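Local coordinates for protein sialidase B (Streptococcus pneumoniae serotype 4, PDB 4XJW) that cleaves alpha-(2->3)-, alpha-(2->6)- and alpha-(2->8)-linked terminal sialic acid from oligosaccharides, glycoproteins and glycolipids as a family 33 glycosidase, at residues V76-A81 and T135-S140; R207-Y212 and L629-D634; Y551-S556 and Y613-I618. The protein carries 1 engineered substitution. One frame throughout, in Å; residues are numbered along the deposited sequence.

Overall arrangement
Contact 1 lies in the N-terminal lectin-like domain, away from the annotated sites. Contacts 2 and 3 lie in the propeller domain, at its probable substrate site. The centres of contacts 1 and 2 are about 37 Å apart; those of contacts 2 and 3 are only about 8 Å apart. Contacts 2 and 3 touch through neighbouring strands 626-631 and 616-620: A617 N and L629 O are 2.8 Å apart, probably hydrogen-bonded. E631, which holds R207, also accepts a hydrogen bond from the backbone N of Y615, the probable nucleophile. The inhibitor OPX lies over Y212, at the far end of 207-212 from R207. Along the chain, contact 3 is nested inside contact 2.

Contact 1: residues V76-A81 and T135-S140; sequences VEIRDA and TFLPIS. With PO4 (phosphate ion), chain D.
I78 and L137 meet through branches set by their first torsions. In I78, CG1 lies beside the backbone N (chi1 -36°), which leaves CG2 anti to that N. In L137, CG is anti to the backbone N (chi1 177°), and the side chain slides past that of I78 in the opposite direction. I78 CG2 comes to 3.7 Å from L137 CD2. The same leucine methyl also touches D80 and R79. It lies 3.8 Å from D80 CB and 3.9 Å from the backbone C of R79. I139 adds a looser apolar touch, with its CG2 4.4 Å from I78 CG2. No hydrogen bond crosses between the two segments. The carboxylate of D80 forms a salt bridge with K83 and takes a bond from the backbone N of N143. R79 starts off on the other side of the strand. Its guanidinium edge meets a phosphate, probably from the crystallisation liquor. R79 NH1 donates a nearly straight hydrogen bond to PO4 O2 (2.7 Å, N-H...O 168°). R155 also binds this ion. The contact belongs to the N-terminal domain, of the concanavalin (lectin-like) type, where a loop covers one face of a sheet. Segment 76-81 lies on strand 74-80, flanked by antiparallel strands 63-69 and 85-91. Segment 135-140 lies in the loop from strand 126-132 to strand 147-150, and I139 also touches F64 of strand 63-69.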
# COMPACT_ATOMS: atom_id res chain seq x y z
N VAL A 76 15.00 14.60 -12.64
CA VAL A 76 15.60 15.52 -13.60
C VAL A 76 16.37 16.61 -12.86
O VAL A 76 16.07 16.95 -11.71
CB VAL A 76 14.58 16.22 -14.52
CG1 VAL A 76 13.86 15.21 -15.41
CG2 VAL A 76 13.60 17.05 -13.70
N GLU A 77 17.37 17.15 -13.55
CA GLU A 77 18.07 18.35 -13.13
C GLU A 77 17.88 19.39 -14.23
O GLU A 77 17.92 19.05 -15.41
CB GLU A 77 19.55 18.06 -12.97
CG GLU A 77 19.91 17.13 -11.86
CD GLU A 77 21.33 17.35 -11.43
OE1 GLU A 77 21.58 18.33 -10.68
OE2 GLU A 77 22.21 16.59 -11.88
N ILE A 78 17.66 20.64 -13.83
CA ILE A 78 17.56 21.74 -14.79
C ILE A 78 18.35 22.90 -14.22
O ILE A 78 17.94 23.50 -13.22
CB ILE A 78 16.09 22.13 -15.08
CG1 ILE A 78 15.18 20.90 -15.08
CG2 ILE A 78 15.98 22.83 -16.42
CD1 ILE A 78 13.85 21.12 -14.42
N ARG A 79 19.49 23.20 -14.83
CA ARG A 79 20.46 24.10 -14.20
C ARG A 79 21.02 25.13 -15.16
O ARG A 79 21.38 24.80 -16.29
CB ARG A 79 21.62 23.29 -13.61
CG ARG A 79 21.18 22.14 -12.72
CD ARG A 79 22.36 21.42 -12.12
NE ARG A 79 23.08 22.28 -11.19
CZ ARG A 79 24.21 21.95 -10.58
NH1 ARG A 79 24.78 20.77 -10.79
NH2 ARG A 79 24.78 22.82 -9.75
N ASP A 80 21.10 26.37 -14.71
CA ASP A 80 21.70 27.45 -15.50
C ASP A 80 22.31 28.43 -14.51
O ASP A 80 21.59 29.12 -13.79
CB ASP A 80 20.64 28.13 -16.36
CG ASP A 80 21.22 29.18 -17.32
OD1 ASP A 80 22.04 30.01 -16.88
OD2 ASP A 80 20.84 29.17 -18.50
N ALA A 81 23.64 28.48 -14.47
CA ALA A 81 24.35 29.28 -13.48
C ALA A 81 24.16 30.78 -13.70
O ALA A 81 24.17 31.56 -12.75
CB ALA A 81 25.82 28.94 -13.48
N THR A 135 9.99 30.84 -11.54
CA THR A 135 10.84 31.22 -12.67
C THR A 135 11.14 29.98 -13.50
O THR A 135 11.90 29.10 -13.08
CB THR A 135 12.14 31.87 -12.20
OG1 THR A 135 11.83 32.96 -11.33
CG2 THR A 135 12.94 32.38 -13.40
N PHE A 136 10.53 29.91 -14.67
CA PHE A 136 10.67 28.74 -15.51
C PHE A 136 11.98 28.76 -16.28
O PHE A 136 12.43 29.81 -16.73
CB PHE A 136 9.50 28.66 -16.49
CG PHE A 136 9.47 27.40 -17.31
CD1 PHE A 136 9.04 26.20 -16.74
CD2 PHE A 136 9.86 27.41 -18.64
CE1 PHE A 136 9.01 25.04 -17.49
CE2 PHE A 136 9.83 26.25 -19.40
CZ PHE A 136 9.40 25.06 -18.82
N LEU A 137 12.59 27.58 -16.42
CA LEU A 137 13.79 27.41 -17.22
C LEU A 137 13.52 26.41 -18.33
O LEU A 137 13.49 25.20 -18.10
CB LEU A 137 14.96 26.92 -16.36
CG LEU A 137 16.28 26.61 -17.07
CD1 LEU A 137 16.70 27.78 -17.98
CD2 LEU A 137 17.38 26.29 -16.07
N PRO A 138 13.29 26.92 -19.55
CA PRO A 138 13.13 26.05 -20.72
C PRO A 138 14.40 25.23 -20.91
O PRO A 138 15.49 25.78 -20.79
CB PRO A 138 12.96 27.04 -21.87
CG PRO A 138 12.47 28.31 -21.23
CD PRO A 138 13.16 28.35 -19.90
N ILE A 139 14.27 23.93 -21.19
CA ILE A 139 15.46 23.10 -21.33
C ILE A 139 16.27 23.51 -22.55
O ILE A 139 17.48 23.32 -22.60
CB ILE A 139 15.14 21.58 -21.36
CG1 ILE A 139 14.33 21.22 -22.61
CG2 ILE A 139 14.41 21.14 -20.11
CD1 ILE A 139 14.10 19.72 -22.78
N SER A 140 15.61 24.12 -23.53
CA SER A 140 16.27 24.61 -24.73
C SER A 140 16.94 25.96 -24.53
O SER A 140 17.65 26.44 -25.42
CB SER A 140 15.24 24.74 -25.85
OG SER A 140 14.25 25.69 -25.48
P PO4 D . 27.10 18.45 -9.19
O1 PO4 D . 28.35 17.70 -9.58
O2 PO4 D . 27.14 19.85 -9.77
O3 PO4 D . 25.91 17.70 -9.74
O4 PO4 D . 27.02 18.52 -7.68

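Contact 2: residues R207-Y212 and L629-D634; sequences RIPTLY and LFEKYD. With OPX ((1s,3R,4S)-1-[(cyclohexylamino)methyl]-3,4-dihydroxycyclopentanesulfonic acid), chain B.
R207, E631 and Y633 meet at the probable substrate site of the sialidase propeller. By similarity R207 binds substrate, as do R519 and R581, consistent with the arginine triad of sialidases. R207 grips the E631 carboxylate side-on in a salt bridge of two hydrogen bonds. R207 NE donates to E631 OE2 at 2.6 Å, nearly in the guanidinium plane but from above the carboxylate plane. R207 NH2 donates to the syn lone pair of E631 OE1 at 2.8 Å. The two planes are 47° apart. Bends at chi2 and chi3 of R207 let its chain cross the extended glutamate at about a right angle. E631 OE2 takes a second bond, from I208 N at 2.9 Å and 165°, reaching it from the opposite face. E631 is consistent with a second-shell residue that holds R207 in place, and its OE1 also accepts from Y615 N. Y633 OH approaches R207 CD to 3.3 Å, with its ring 82° from the guanidinium plane. Farther along, P209 CB packs on L629 CD2 at 3.5 Å, and L211 CD1 on L629 CB at 3.8 Å. At the far end, the Y212 ring carries OPX CAP over the centre of one face. Strand 205-213 is an outer strand of a four-stranded antiparallel sheet and pairs with 219-226. Strand 626-631 is the middle one of another sheet, between 616-620 and 647-652.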
# COMPACT_ATOMS: atom_id res chain seq x y z
N ARG A 207 -2.18 1.40 0.78
CA ARG A 207 -1.25 0.51 1.47
C ARG A 207 -2.02 -0.72 1.90
O ARG A 207 -3.26 -0.72 1.94
CB ARG A 207 -0.62 1.16 2.72
CG ARG A 207 0.62 2.07 2.47
CD ARG A 207 1.69 1.90 3.57
NE ARG A 207 2.31 0.58 3.61
CZ ARG A 207 3.08 0.14 4.62
NH1 ARG A 207 3.32 0.92 5.66
NH2 ARG A 207 3.61 -1.10 4.58
N ILE A 208 -1.28 -1.77 2.22
CA ILE A 208 -1.82 -2.98 2.85
C ILE A 208 -2.80 -3.75 1.95
O ILE A 208 -3.97 -3.91 2.28
CB ILE A 208 -2.51 -2.69 4.21
CG1 ILE A 208 -1.82 -1.57 5.01
CG2 ILE A 208 -2.53 -3.94 5.06
CD1 ILE A 208 -0.35 -1.84 5.34
N PRO A 209 -2.31 -4.26 0.81
CA PRO A 209 -3.18 -4.97 -0.15
C PRO A 209 -3.53 -6.37 0.32
O PRO A 209 -2.75 -7.02 1.03
CB PRO A 209 -2.28 -5.09 -1.38
CG PRO A 209 -0.88 -5.11 -0.82
CD PRO A 209 -0.92 -4.15 0.33
N THR A 210 -4.70 -6.84 -0.11
CA THR A 210 -5.12 -8.23 0.10
C THR A 210 -5.68 -8.77 -1.22
O THR A 210 -6.06 -8.01 -2.11
CB THR A 210 -6.18 -8.38 1.21
OG1 THR A 210 -7.48 -8.07 0.70
CG2 THR A 210 -5.86 -7.48 2.43
N LEU A 211 -5.67 -10.10 -1.34
CA LEU A 211 -6.31 -10.81 -2.46
C LEU A 211 -6.91 -12.09 -1.92
O LEU A 211 -6.38 -12.70 -1.02
CB LEU A 211 -5.26 -11.18 -3.52
CG LEU A 211 -4.65 -10.10 -4.40
CD1 LEU A 211 -3.49 -10.66 -5.23
CD2 LEU A 211 -5.70 -9.47 -5.30
N TYR A 212 -8.03 -12.52 -2.50
CA TYR A 212 -8.67 -13.75 -2.08
C TYR A 212 -9.51 -14.26 -3.24
O TYR A 212 -10.24 -13.49 -3.88
CB TYR A 212 -9.59 -13.48 -0.89
CG TYR A 212 -10.07 -14.71 -0.16
CD1 TYR A 212 -11.11 -15.49 -0.65
CD2 TYR A 212 -9.49 -15.09 1.04
CE1 TYR A 212 -11.56 -16.62 0.03
CE2 TYR A 212 -9.92 -16.21 1.73
CZ TYR A 212 -10.96 -16.96 1.23
OH TYR A 212 -11.37 -18.07 1.93
N LEU A 629 -0.46 -8.77 -5.59
CA LEU A 629 -0.72 -7.35 -5.42
C LEU A 629 0.20 -6.89 -4.30
O LEU A 629 0.11 -7.38 -3.18
CB LEU A 629 -2.18 -7.10 -5.06
CG LEU A 629 -2.60 -5.65 -4.88
CD1 LEU A 629 -2.47 -4.90 -6.20
CD2 LEU A 629 -4.04 -5.58 -4.37
N PHE A 630 1.09 -5.96 -4.60
CA PHE A 630 2.14 -5.65 -3.63
C PHE A 630 2.56 -4.19 -3.64
O PHE A 630 2.40 -3.48 -4.64
CB PHE A 630 3.37 -6.54 -3.89
CG PHE A 630 4.07 -6.24 -5.19
CD1 PHE A 630 3.60 -6.77 -6.39
CD2 PHE A 630 5.20 -5.42 -5.22
CE1 PHE A 630 4.25 -6.49 -7.60
CE2 PHE A 630 5.85 -5.15 -6.42
CZ PHE A 630 5.38 -5.68 -7.60
N GLU A 631 3.13 -3.77 -2.51
CA GLU A 631 3.69 -2.44 -2.38
C GLU A 631 5.07 -2.43 -3.03
O GLU A 631 6.03 -2.96 -2.48
CB GLU A 631 3.79 -2.09 -0.88
CG GLU A 631 2.42 -1.92 -0.20
CD GLU A 631 2.52 -1.74 1.30
OE1 GLU A 631 3.59 -2.02 1.90
OE2 GLU A 631 1.52 -1.26 1.90
N LYS A 632 5.17 -1.83 -4.21
CA LYS A 632 6.45 -1.76 -4.92
C LYS A 632 7.27 -0.55 -4.47
O LYS A 632 7.61 0.35 -5.25
CB LYS A 632 6.27 -1.75 -6.44
CG LYS A 632 7.56 -2.09 -7.19
CD LYS A 632 7.42 -2.02 -8.69
CE LYS A 632 8.74 -2.36 -9.36
NZ LYS A 632 9.01 -3.82 -9.29
N TYR A 633 7.59 -0.53 -3.18
CA TYR A 633 8.46 0.51 -2.63
C TYR A 633 8.87 0.09 -1.25
O TYR A 633 8.36 -0.90 -0.70
CB TYR A 633 7.76 1.89 -2.60
CG TYR A 633 6.80 2.14 -1.45
CD1 TYR A 633 5.59 1.45 -1.34
CD2 TYR A 633 7.11 3.07 -0.48
CE1 TYR A 633 4.72 1.70 -0.28
CE2 TYR A 633 6.25 3.34 0.57
CZ TYR A 633 5.05 2.66 0.67
OH TYR A 633 4.21 2.94 1.73
N ASP A 634 9.82 0.81 -0.69
CA ASP A 634 10.25 0.49 0.65
C ASP A 634 9.38 1.27 1.64
O ASP A 634 9.58 2.46 1.88
CB ASP A 634 11.72 0.81 0.83
CG ASP A 634 12.26 0.31 2.15
OD1 ASP A 634 11.51 0.37 3.14
OD2 ASP A 634 13.43 -0.14 2.18
CAF OPX B . -7.97 -22.67 -7.64
CAG OPX B . -8.96 -23.54 -6.91
CAH OPX B . -8.08 -21.26 -7.17
CAI OPX B . -8.76 -23.45 -5.42
CAJ OPX B . -7.91 -21.13 -5.68
CAK OPX B . -9.01 -20.75 -2.90
CAL OPX B . -7.09 -20.29 -1.27
CAM OPX B . -9.13 -19.06 -1.01
CAO OPX B . -6.85 -19.04 -0.51
CAP OPX B . -7.93 -18.13 -0.93
CAQ OPX B . -8.87 -22.03 -4.95
CAR OPX B . -8.58 -20.41 -1.44
NAN OPX B . -8.60 -22.03 -3.50
OAA OPX B . -8.62 -22.99 -0.81
OAB OPX B . -8.69 -21.39 1.02
OAC OPX B . -5.60 -18.51 -0.76
OAD OPX B . -7.71 -17.58 -2.16
OAE OPX B . -10.63 -21.69 -0.36
SAS OPX B . -9.17 -21.69 -0.34

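Contact 3: residues Y551-S556 and Y613-I618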
# COMPACT_ATOMS: atom_id res chain seq x y z
N TYR A 551 13.31 -5.34 11.80
CA TYR A 551 11.94 -4.95 12.13
C TYR A 551 10.91 -5.84 11.41
O TYR A 551 9.77 -5.96 11.87
CB TYR A 551 11.69 -3.47 11.84
CG TYR A 551 12.13 -3.04 10.46
CD1 TYR A 551 11.29 -3.21 9.35
CD2 TYR A 551 13.39 -2.50 10.24
CE1 TYR A 551 11.69 -2.82 8.08
CE2 TYR A 551 13.80 -2.12 8.97
CZ TYR A 551 12.95 -2.28 7.90
OH TYR A 551 13.36 -1.90 6.64
N GLY A 552 11.32 -6.47 10.32
CA GLY A 552 10.46 -7.44 9.62
C GLY A 552 9.47 -6.81 8.66
O GLY A 552 9.32 -5.59 8.62
N THR A 553 8.78 -7.67 7.90
CA THR A 553 7.75 -7.26 6.93
C THR A 553 6.69 -8.35 6.87
O THR A 553 7.00 -9.52 7.06
CB THR A 553 8.35 -7.06 5.50
OG1 THR A 553 9.40 -6.09 5.57
CG2 THR A 553 7.31 -6.54 4.54
N GLN A 554 5.44 -7.96 6.62
CA GLN A 554 4.37 -8.91 6.40
C GLN A 554 4.81 -9.95 5.36
O GLN A 554 5.50 -9.62 4.39
CB GLN A 554 3.12 -8.17 5.91
CG GLN A 554 1.87 -9.06 5.74
CD GLN A 554 1.06 -8.73 4.50
OE1 GLN A 554 1.51 -8.00 3.62
NE2 GLN A 554 -0.16 -9.25 4.43
N VAL A 555 4.42 -11.21 5.59
CA VAL A 555 4.63 -12.29 4.63
C VAL A 555 3.26 -12.84 4.27
O VAL A 555 2.42 -13.11 5.15
CB VAL A 555 5.54 -13.41 5.20
CG1 VAL A 555 5.02 -13.90 6.55
CG2 VAL A 555 5.66 -14.58 4.24
N SER A 556 3.00 -12.98 2.98
CA SER A 556 1.75 -13.62 2.56
C SER A 556 2.07 -15.03 2.11
O SER A 556 3.22 -15.34 1.76
CB SER A 556 1.04 -12.80 1.49
OG SER A 556 1.88 -12.46 0.40
N TYR A 613 10.05 -3.63 -2.28
CA TYR A 613 9.00 -4.63 -2.16
C TYR A 613 8.65 -4.74 -0.69
O TYR A 613 9.49 -5.11 0.13
CB TYR A 613 9.50 -5.98 -2.67
CG TYR A 613 8.42 -7.03 -2.86
CD1 TYR A 613 8.00 -7.86 -1.82
CD2 TYR A 613 7.84 -7.22 -4.11
CE1 TYR A 613 7.01 -8.86 -2.03
CE2 TYR A 613 6.87 -8.18 -4.33
CZ TYR A 613 6.45 -8.99 -3.29
OH TYR A 613 5.48 -9.93 -3.57
N ALA A 614 7.41 -4.40 -0.34
CA ALA A 614 7.03 -4.36 1.07
C ALA A 614 5.88 -5.31 1.36
O ALA A 614 6.04 -6.51 1.18
CB ALA A 614 6.76 -2.91 1.53
N TYR A 615 4.75 -4.81 1.83
CA TYR A 615 3.62 -5.69 2.10
C TYR A 615 3.08 -6.24 0.78
O TYR A 615 3.19 -5.61 -0.28
CB TYR A 615 2.49 -4.98 2.86
CG TYR A 615 2.72 -4.77 4.33
CD1 TYR A 615 3.98 -4.44 4.83
CD2 TYR A 615 1.67 -4.85 5.23
CE1 TYR A 615 4.17 -4.22 6.19
CE2 TYR A 615 1.86 -4.63 6.58
CZ TYR A 615 3.11 -4.30 7.05
OH TYR A 615 3.30 -4.07 8.40
N SER A 616 2.50 -7.43 0.87
CA SER A 616 2.08 -8.13 -0.33
C SER A 616 0.89 -9.03 -0.10
O SER A 616 0.58 -9.46 1.01
CB SER A 616 3.25 -8.93 -0.89
OG SER A 616 3.56 -10.03 -0.05
N ALA A 617 0.22 -9.32 -1.21
CA ALA A 617 -0.91 -10.23 -1.25
C ALA A 617 -0.70 -11.21 -2.39
O ALA A 617 -0.35 -10.81 -3.52
CB ALA A 617 -2.19 -9.43 -1.43
N ILE A 618 -0.90 -12.50 -2.12
CA ILE A 618 -0.87 -13.49 -3.18
C ILE A 618 -2.09 -14.39 -3.18
O ILE A 618 -2.64 -14.74 -2.13
CB ILE A 618 0.42 -14.34 -3.15
CG1 ILE A 618 0.60 -15.06 -1.81
CG2 ILE A 618 1.65 -13.48 -3.51
CD1 ILE A 618 1.76 -16.06 -1.84
O HOH W 1 5.46 -9.15 1.64
O HOH W 2 -1.95 -9.46 2.04
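The Y615 ring carries Q554 CB over the centre of one face, a CH-pi contact 3.6 Å from the centroid. T553 CG2 approaches this ring obliquely, 3.9 Å from Y615 CD1. The Q554 amide is turned 38° from the ring plane, and the two side chains cross at about a right angle. The contact joins two neighbouring sheets of the sialidase propeller, and its touching parts, 553-556 and 614-618, run nearly parallel. Y615 is the nucleophile by similarity, and its OH is hydrogen-bonded to E503, a predicted active-site residue. Q554 is bent at chi2, which places CD near S616. Q554 OE1 accepts a hydrogen bond from S616 N (3.0 Å, 155°), a donor tilted from the carbonyl plane. Q554 NE2 is hydrogen-bonded to P454 O and to a water that donates to S616 O. T553 OG1 is held by R581, a substrate-binding residue by similarity. A second water bridges Q554 O, A614 O and S616 OG. In S556, OG sits between the backbone N and the carbonyl carbon (chi1 51°). It shares a hydrogen bond of 3.0 Å with S616 OG, which is also bonded to S573. S556 OG also lies 3.6 Å from I618 CG1.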